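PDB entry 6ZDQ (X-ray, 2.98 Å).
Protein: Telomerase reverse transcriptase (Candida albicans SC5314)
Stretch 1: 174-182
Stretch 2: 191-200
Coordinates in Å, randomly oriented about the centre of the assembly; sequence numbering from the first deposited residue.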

# COMPACT_ATOMS: atom_id res chain seq x y z
N LEU A 174 20.66 -2.97 9.58
CA LEU A 174 19.88 -3.68 8.57
C LEU A 174 20.35 -3.33 7.16
O LEU A 174 20.52 -4.22 6.31
CB LEU A 174 18.39 -3.35 8.73
CG LEU A 174 17.75 -3.77 10.05
CD1 LEU A 174 16.35 -3.18 10.14
CD2 LEU A 174 17.70 -5.28 10.16
N ARG A 175 20.56 -2.04 6.89
CA ARG A 175 20.99 -1.61 5.56
C ARG A 175 22.36 -2.17 5.21
O ARG A 175 22.64 -2.43 4.03
CB ARG A 175 21.00 -0.09 5.47
CG ARG A 175 19.72 0.57 5.97
CD ARG A 175 19.87 2.08 6.03
NE ARG A 175 18.84 2.69 6.87
CZ ARG A 175 17.62 3.01 6.46
NH1 ARG A 175 17.27 2.79 5.20
NH2 ARG A 175 16.76 3.56 7.30
N SER A 176 23.24 -2.33 6.20
CA SER A 176 24.60 -2.79 5.93
C SER A 176 24.61 -4.20 5.34
O SER A 176 25.46 -4.51 4.50
CB SER A 176 25.43 -2.75 7.21
OG SER A 176 25.49 -1.43 7.74
N PHE A 177 23.68 -5.05 5.77
CA PHE A 177 23.66 -6.44 5.34
C PHE A 177 22.54 -6.78 4.36
O PHE A 177 22.73 -7.63 3.50
CB PHE A 177 23.55 -7.37 6.56
CG PHE A 177 24.70 -7.25 7.52
CD1 PHE A 177 25.84 -8.02 7.35
CD2 PHE A 177 24.64 -6.37 8.59
CE1 PHE A 177 26.89 -7.92 8.23
CE2 PHE A 177 25.70 -6.27 9.47
CZ PHE A 177 26.82 -7.04 9.29
N TRP A 178 21.39 -6.12 4.46
CA TRP A 178 20.23 -6.48 3.65
C TRP A 178 19.68 -5.25 2.94
O TRP A 178 19.68 -4.15 3.48
CB TRP A 178 19.12 -7.11 4.50
CG TRP A 178 19.51 -8.39 5.16
CD1 TRP A 178 19.55 -9.64 4.59
CD2 TRP A 178 19.91 -8.57 6.52
NE1 TRP A 178 19.95 -10.57 5.52
CE2 TRP A 178 20.18 -9.94 6.71
CE3 TRP A 178 20.07 -7.70 7.60
CZ2 TRP A 178 20.59 -10.46 7.93
CZ3 TRP A 178 20.48 -8.21 8.82
CH2 TRP A 178 20.74 -9.58 8.97
N TYR A 179 19.21 -5.46 1.71
CA TYR A 179 18.42 -4.47 0.99
C TYR A 179 16.95 -4.71 1.33
O TYR A 179 16.37 -5.72 0.93
CB TYR A 179 18.66 -4.57 -0.52
CG TYR A 179 17.79 -3.64 -1.34
CD1 TYR A 179 18.19 -2.33 -1.61
CD2 TYR A 179 16.56 -4.06 -1.84
CE1 TYR A 179 17.39 -1.48 -2.35
CE2 TYR A 179 15.76 -3.22 -2.58
CZ TYR A 179 16.18 -1.93 -2.84
OH TYR A 179 15.39 -1.09 -3.58
N ILE A 180 16.36 -3.78 2.07
CA ILE A 180 14.99 -3.93 2.54
C ILE A 180 14.05 -3.26 1.54
O ILE A 180 14.24 -2.09 1.20
CB ILE A 180 14.82 -3.32 3.95
CG1 ILE A 180 15.94 -3.80 4.88
CG2 ILE A 180 13.47 -3.70 4.53
CD1 ILE A 180 17.06 -2.79 5.07
N THR A 181 13.05 -4.01 1.08
CA THR A 181 12.10 -3.49 0.11
C THR A 181 10.72 -4.06 0.39
O THR A 181 10.57 -5.11 1.01
CB THR A 181 12.52 -3.83 -1.33
OG1 THR A 181 11.54 -3.31 -2.25
CG2 THR A 181 12.64 -5.33 -1.52
N GLU A 182 9.71 -3.34 -0.08
CA GLU A 182 8.33 -3.79 0.04
C GLU A 182 7.99 -4.77 -1.08
O GLU A 182 8.50 -4.67 -2.20
CB GLU A 182 7.36 -2.61 0.00
CG GLU A 182 7.46 -1.67 1.20
CD GLU A 182 6.59 -0.44 1.05
OE1 GLU A 182 6.73 0.27 0.03
OE2 GLU A 182 5.75 -0.19 1.94
N LEU A 191 7.82 -7.32 4.62
CA LEU A 191 9.00 -6.88 3.90
C LEU A 191 9.87 -8.07 3.50
O LEU A 191 9.81 -9.14 4.10
CB LEU A 191 9.81 -5.89 4.75
CG LEU A 191 9.17 -4.54 5.03
CD1 LEU A 191 10.06 -3.68 5.92
CD2 LEU A 191 8.86 -3.82 3.74
N ASN A 192 10.69 -7.85 2.48
CA ASN A 192 11.66 -8.84 2.01
C ASN A 192 13.07 -8.33 2.29
O ASN A 192 13.41 -7.20 1.92
CB ASN A 192 11.48 -9.13 0.52
CG ASN A 192 10.26 -9.96 0.22
OD1 ASN A 192 9.70 -10.61 1.11
ND2 ASN A 192 9.83 -9.96 -1.04
N TYR A 193 13.88 -9.17 2.93
CA TYR A 193 15.25 -8.83 3.29
C TYR A 193 16.19 -9.61 2.39
O TYR A 193 16.56 -10.75 2.68
CB TYR A 193 15.51 -9.12 4.77
CG TYR A 193 14.71 -8.25 5.71
CD1 TYR A 193 13.41 -8.60 6.08
CD2 TYR A 193 15.25 -7.09 6.24
CE1 TYR A 193 12.68 -7.81 6.94
CE2 TYR A 193 14.52 -6.29 7.10
CZ TYR A 193 13.23 -6.66 7.45
OH TYR A 193 12.51 -5.87 8.31
N PHE A 194 16.59 -9.00 1.28
CA PHE A 194 17.54 -9.62 0.36
C PHE A 194 18.96 -9.27 0.78
O PHE A 194 19.26 -8.10 1.01
CB PHE A 194 17.29 -9.15 -1.07
CG PHE A 194 16.03 -9.70 -1.68
CD1 PHE A 194 16.03 -10.95 -2.27
CD2 PHE A 194 14.86 -8.98 -1.65
CE1 PHE A 194 14.88 -11.47 -2.83
CE2 PHE A 194 13.70 -9.49 -2.21
CZ PHE A 194 13.71 -10.74 -2.80
N PRO A 195 19.85 -10.26 0.89
CA PRO A 195 21.25 -9.96 1.23
C PRO A 195 21.86 -8.98 0.25
O PRO A 195 21.64 -9.06 -0.96
CB PRO A 195 21.93 -11.33 1.16
CG PRO A 195 20.83 -12.30 1.45
CD PRO A 195 19.60 -11.71 0.82
N GLN A 196 22.64 -8.04 0.79
CA GLN A 196 23.13 -6.92 -0.01
C GLN A 196 24.00 -7.39 -1.18
O GLN A 196 23.85 -6.90 -2.30
CB GLN A 196 23.90 -5.94 0.87
CG GLN A 196 24.02 -4.54 0.29
CD GLN A 196 22.68 -3.82 0.22
OE1 GLN A 196 22.28 -3.35 -0.84
NE2 GLN A 196 21.99 -3.74 1.35
N TYR A 197 24.91 -8.33 -0.92
CA TYR A 197 25.76 -8.83 -2.00
C TYR A 197 24.95 -9.59 -3.05
O TYR A 197 25.26 -9.53 -4.24
CB TYR A 197 26.88 -9.71 -1.44
CG TYR A 197 26.43 -11.07 -0.96
CD1 TYR A 197 25.80 -11.22 0.26
CD2 TYR A 197 26.66 -12.20 -1.73
CE1 TYR A 197 25.39 -12.46 0.71
CE2 TYR A 197 26.26 -13.45 -1.29
CZ TYR A 197 25.63 -13.58 -0.07
OH TYR A 197 25.23 -14.82 0.37
N LEU A 198 23.90 -10.30 -2.62
CA LEU A 198 23.05 -11.00 -3.58
C LEU A 198 22.20 -10.03 -4.39
O LEU A 198 21.97 -10.25 -5.58
CB LEU A 198 22.16 -12.01 -2.86
CG LEU A 198 22.83 -13.27 -2.32
CD1 LEU A 198 21.81 -14.16 -1.62
CD2 LEU A 198 23.51 -14.03 -3.45
N TRP A 199 21.73 -8.95 -3.76
CA TRP A 199 20.83 -8.02 -4.43
C TRP A 199 21.51 -7.34 -5.62
O TRP A 199 20.89 -7.18 -6.68
CB TRP A 199 20.32 -6.97 -3.45
CG TRP A 199 19.55 -5.86 -4.11
CD1 TRP A 199 20.02 -4.62 -4.45
CD2 TRP A 199 18.18 -5.90 -4.53
NE1 TRP A 199 19.03 -3.89 -5.05
CE2 TRP A 199 17.89 -4.65 -5.11
CE3 TRP A 199 17.17 -6.86 -4.47
CZ2 TRP A 199 16.63 -4.34 -5.63
CZ3 TRP A 199 15.92 -6.56 -4.98
CH2 TRP A 199 15.66 -5.30 -5.55
N LYS A 200 22.77 -6.93 -5.46
CA LYS A 200 23.47 -6.26 -6.55
C LYS A 200 23.57 -7.15 -7.79
O LYS A 200 23.50 -6.66 -8.92
CB LYS A 200 24.86 -5.82 -6.09
CG LYS A 200 24.84 -4.67 -5.09
CD LYS A 200 26.25 -4.31 -4.64
CE LYS A 200 26.24 -3.09 -3.73
NZ LYS A 200 25.36 -3.28 -2.54

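Stretch 2 enters as a strand that runs antiparallel to the strand of stretch 1, then turns into a helix at Gln 196. Leu 191 makes apolar contacts. Its CD1 lies 3.7 Å from Ile 180 CG2, and its CD2 lies 3.6 Å from Glu 182 CG. The CA-to-CB bond points sideways, but the end of the side chain comes nearer to stretch 1.

Asn 192 pairs with Thr 181 through the backbone. Asn 192 N donates to Thr 181 O at 3.1 Å, almost in line. The return bond, Thr 181 N to Asn 192 O, is weak at 3.3 Å.

Tyr 193 faces Ile 180 in a non-hydrogen-bonded pair, so side chains carry this contact. Both lie on the same face of the sheet, and Tyr 193 CD2 is 3.6 Å from Ile 180 CG1. Trp 178 CB sits at the edge of the tyrosine ring.

Phe 194 pairs with Tyr 179 by two backbone hydrogen bonds. Tyr 179 N to Phe 194 O is short at 2.7 Å; Phe 194 N to Tyr 179 O is longer at 3.3 Å. Phe 194 O also receives a CA-H...O contact from Trp 178 CA at 3.2 Å. Thr 181 CG2 lies at the edge of the phenylalanine ring.

Pro 195 has no amide hydrogen to donate. Its CA approaches Phe 177 O at 3.6 Å, and its CD packs 4.3 Å from Trp 178 CD1. It occupies the N-cap position.

Gln 196 N donates to Phe 177 O at 2.7 Å, joining the start of one helix to the end of another. Its side chain reaches back, with NE2 3.1 Å from Arg 175 O and 3.2 Å from Trp 178 O.

Trp 199, one helical turn on, stacks face to face with Tyr 179. The tyrosine ring and the five-membered ring of Trp 199 have centroids 3.9 Å apart and planes at 11°.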